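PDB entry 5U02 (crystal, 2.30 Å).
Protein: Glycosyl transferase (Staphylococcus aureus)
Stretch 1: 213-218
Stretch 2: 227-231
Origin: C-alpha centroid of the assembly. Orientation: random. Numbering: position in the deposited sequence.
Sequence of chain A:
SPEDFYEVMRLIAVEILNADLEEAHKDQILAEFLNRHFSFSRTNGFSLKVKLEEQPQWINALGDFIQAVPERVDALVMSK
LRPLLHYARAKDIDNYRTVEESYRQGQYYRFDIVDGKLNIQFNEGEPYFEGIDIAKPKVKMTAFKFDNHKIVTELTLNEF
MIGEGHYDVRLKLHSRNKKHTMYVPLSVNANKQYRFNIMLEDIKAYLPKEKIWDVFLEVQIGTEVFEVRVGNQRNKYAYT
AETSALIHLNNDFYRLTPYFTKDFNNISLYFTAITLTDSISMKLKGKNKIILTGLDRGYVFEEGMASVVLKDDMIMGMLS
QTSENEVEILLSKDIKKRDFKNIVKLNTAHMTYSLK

Stretch 1 (213-218) WDVFLE
Stretch 2 (227-231) EVRVG

Two antiparallel strands make this contact: Trp213 to Glu218 runs extended throughout, and Glu227 to Arg229 runs back beside it before the chain leaves strand geometry at Val230 and Gly231. The strand axes approach to 4.6 Å, with 138° between their N-to-C directions, so the pair is markedly twisted. Register is set by Leu217 opposite Val228, the hydrogen-bonded pair with CA to CA at 5.1 Å. It is flanked by two non-hydrogen-bonded pairs, Phe216 with Arg229 (CA to CA 4.4 Å) and Glu218 with Glu227 (CA to CA 5.0 Å).

The backbone ladder is short. Leu217 N donates to Val228 O at 2.7 Å and Val228 N returns the bond to Leu217 O at 3.0 Å, both nearly straight. Two residues on along the second stretch, at the next rung, Val230 N reaches Val215 O at 3.3 Å in a weak bond, so the pairing loosens where the second strand ends. Phe216 CA adds a CA-H...O contact to Val228 O at 3.3 Å, a contact made beside the non-hydrogen-bonded pair Phe216 and Arg229, to the carbonyl of the residue before Arg229. Backbone angles are ordinary beta values from Trp213 (-122/114) through Phe216 (-123/157) and Leu217 (-109/120) to Val228 (-110/115); Arg229 is at -74/133 and Val230 at -119/155.

The face carrying Phe216, Glu218, Glu227 and Arg229 is organised around one ring. Phe216 takes chi1 m (-66°) with chi2 75°, which lays its ring between the two side chains from the other strand. Arg229 CD sits over one face, 3.7 Å from the centroid of the Phe216 ring, in a CH-pi contact. Glu227 reaches across the opposite face, with chi1 at -149°, off a well, followed by t at chi2; its CG comes within 3.5 Å of Phe216 CD2 and its OE1 lies over the ring. A long side chain suits the place of Arg229 because its CD can cover the ring while its guanidinium continues to Asp214 and Val215.

The rotamers of Arg229 make this possible. Chi1 is t, chi2 bends to 91°, chi3 is t and chi4 is 81°, a path that carries the guanidinium back to the first strand. There Arg229 NH2 forms a salt bridge with Asp214 OD1 at 3.0 Å, helped by the m rotamer of Asp214 (chi1 -54°, chi2 -63°), and Arg229 NH1 gives Val215 O a weak bond at 2.9 Å. That carbonyl thus accepts from both Arg229 NH1 and Val230 N. The cation-pi geometry is long, Arg229 CZ being 5.4 Å from the Phe216 ring centroid, and can add little.

The face of Leu217 and Val228 is aliphatic and buried. Leu217 is t, p (180°, 74°) and Val228 is t. Val230, chi1 m, points toward the first strand, placing Val230 CG2 3.5 Å from Val215 CG1 and Val230 CG1 4.0 Å from Leu217 CB; Val215 is t. Gly231, at 130/-35, closes the segment with backbone angles that call for glycine. Together the stretches bury 478 Å², with Arg229 and Phe216 the most heavily covered.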

# COMPACT_ATOMS: atom_id res chain seq x y z
N TRP A 213 -22.24 6.44 5.87
CA TRP A 213 -20.83 6.08 5.97
C TRP A 213 -20.07 7.31 6.45
O TRP A 213 -20.00 8.31 5.73
CB TRP A 213 -20.29 5.58 4.63
CG TRP A 213 -20.97 4.33 4.12
CD1 TRP A 213 -22.08 4.27 3.34
CD2 TRP A 213 -20.57 2.97 4.37
NE1 TRP A 213 -22.40 2.95 3.08
CE2 TRP A 213 -21.49 2.14 3.71
CE3 TRP A 213 -19.53 2.38 5.09
CZ2 TRP A 213 -21.40 0.75 3.74
CZ3 TRP A 213 -19.44 1.00 5.13
CH2 TRP A 213 -20.37 0.20 4.45
N ASP A 214 -19.50 7.23 7.65
CA ASP A 214 -18.75 8.34 8.20
C ASP A 214 -17.28 8.19 7.84
O ASP A 214 -16.76 7.07 7.76
CB ASP A 214 -18.94 8.43 9.72
CG ASP A 214 -20.41 8.50 10.13
OD1 ASP A 214 -21.07 9.49 9.74
OD2 ASP A 214 -20.88 7.63 10.89
N VAL A 215 -16.61 9.31 7.59
CA VAL A 215 -15.23 9.32 7.10
C VAL A 215 -14.28 9.51 8.28
O VAL A 215 -14.41 10.48 9.04
CB VAL A 215 -15.02 10.40 6.04
CG1 VAL A 215 -13.63 10.30 5.43
CG2 VAL A 215 -16.08 10.30 4.95
N PHE A 216 -13.34 8.58 8.43
CA PHE A 216 -12.26 8.68 9.41
C PHE A 216 -10.92 8.58 8.69
O PHE A 216 -10.81 8.02 7.59
CB PHE A 216 -12.33 7.56 10.46
CG PHE A 216 -13.52 7.64 11.37
CD1 PHE A 216 -14.78 7.27 10.93
CD2 PHE A 216 -13.38 8.03 12.70
CE1 PHE A 216 -15.87 7.32 11.77
CE2 PHE A 216 -14.47 8.08 13.55
CZ PHE A 216 -15.72 7.72 13.09
N LEU A 217 -9.88 9.12 9.33
CA LEU A 217 -8.50 8.85 8.95
C LEU A 217 -7.87 7.98 10.04
O LEU A 217 -7.82 8.39 11.20
CB LEU A 217 -7.69 10.13 8.77
CG LEU A 217 -6.24 9.86 8.38
CD1 LEU A 217 -6.15 9.43 6.92
CD2 LEU A 217 -5.35 11.07 8.62
N GLU A 218 -7.42 6.79 9.65
CA GLU A 218 -6.72 5.91 10.57
C GLU A 218 -5.22 6.16 10.46
O GLU A 218 -4.68 6.21 9.35
CB GLU A 218 -7.04 4.44 10.27
CG GLU A 218 -6.32 3.45 11.17
CD GLU A 218 -6.20 2.07 10.55
OE1 GLU A 218 -7.12 1.25 10.74
OE2 GLU A 218 -5.19 1.81 9.86
N GLU A 227 -8.01 6.92 15.58
CA GLU A 227 -9.17 7.07 14.72
C GLU A 227 -9.55 8.55 14.76
O GLU A 227 -10.04 9.04 15.77
CB GLU A 227 -10.32 6.18 15.20
CG GLU A 227 -11.24 5.67 14.10
CD GLU A 227 -12.52 5.07 14.65
OE1 GLU A 227 -13.29 4.48 13.85
OE2 GLU A 227 -12.76 5.18 15.87
N VAL A 228 -9.30 9.26 13.66
CA VAL A 228 -9.55 10.69 13.60
C VAL A 228 -10.74 10.93 12.68
O VAL A 228 -10.65 10.66 11.47
CB VAL A 228 -8.32 11.48 13.14
CG1 VAL A 228 -8.65 12.98 13.08
CG2 VAL A 228 -7.15 11.23 14.07
N ARG A 229 -11.84 11.43 13.25
CA ARG A 229 -13.00 11.81 12.45
C ARG A 229 -12.69 13.11 11.72
O ARG A 229 -12.15 14.05 12.31
CB ARG A 229 -14.23 11.96 13.36
CG ARG A 229 -15.53 12.30 12.64
CD ARG A 229 -16.26 11.03 12.28
NE ARG A 229 -17.61 11.26 11.80
CZ ARG A 229 -17.91 11.62 10.56
NH1 ARG A 229 -16.94 11.83 9.67
NH2 ARG A 229 -19.18 11.81 10.18
N VAL A 230 -13.01 13.16 10.43
CA VAL A 230 -12.53 14.24 9.58
C VAL A 230 -13.70 15.02 9.00
O VAL A 230 -14.81 14.50 8.84
CB VAL A 230 -11.60 13.73 8.45
CG1 VAL A 230 -10.41 12.99 9.04
CG2 VAL A 230 -12.37 12.86 7.49
N GLY A 231 -13.43 16.28 8.67
CA GLY A 231 -14.40 17.12 7.99
C GLY A 231 -14.62 18.46 8.65
O GLY A 231 -14.84 19.46 7.95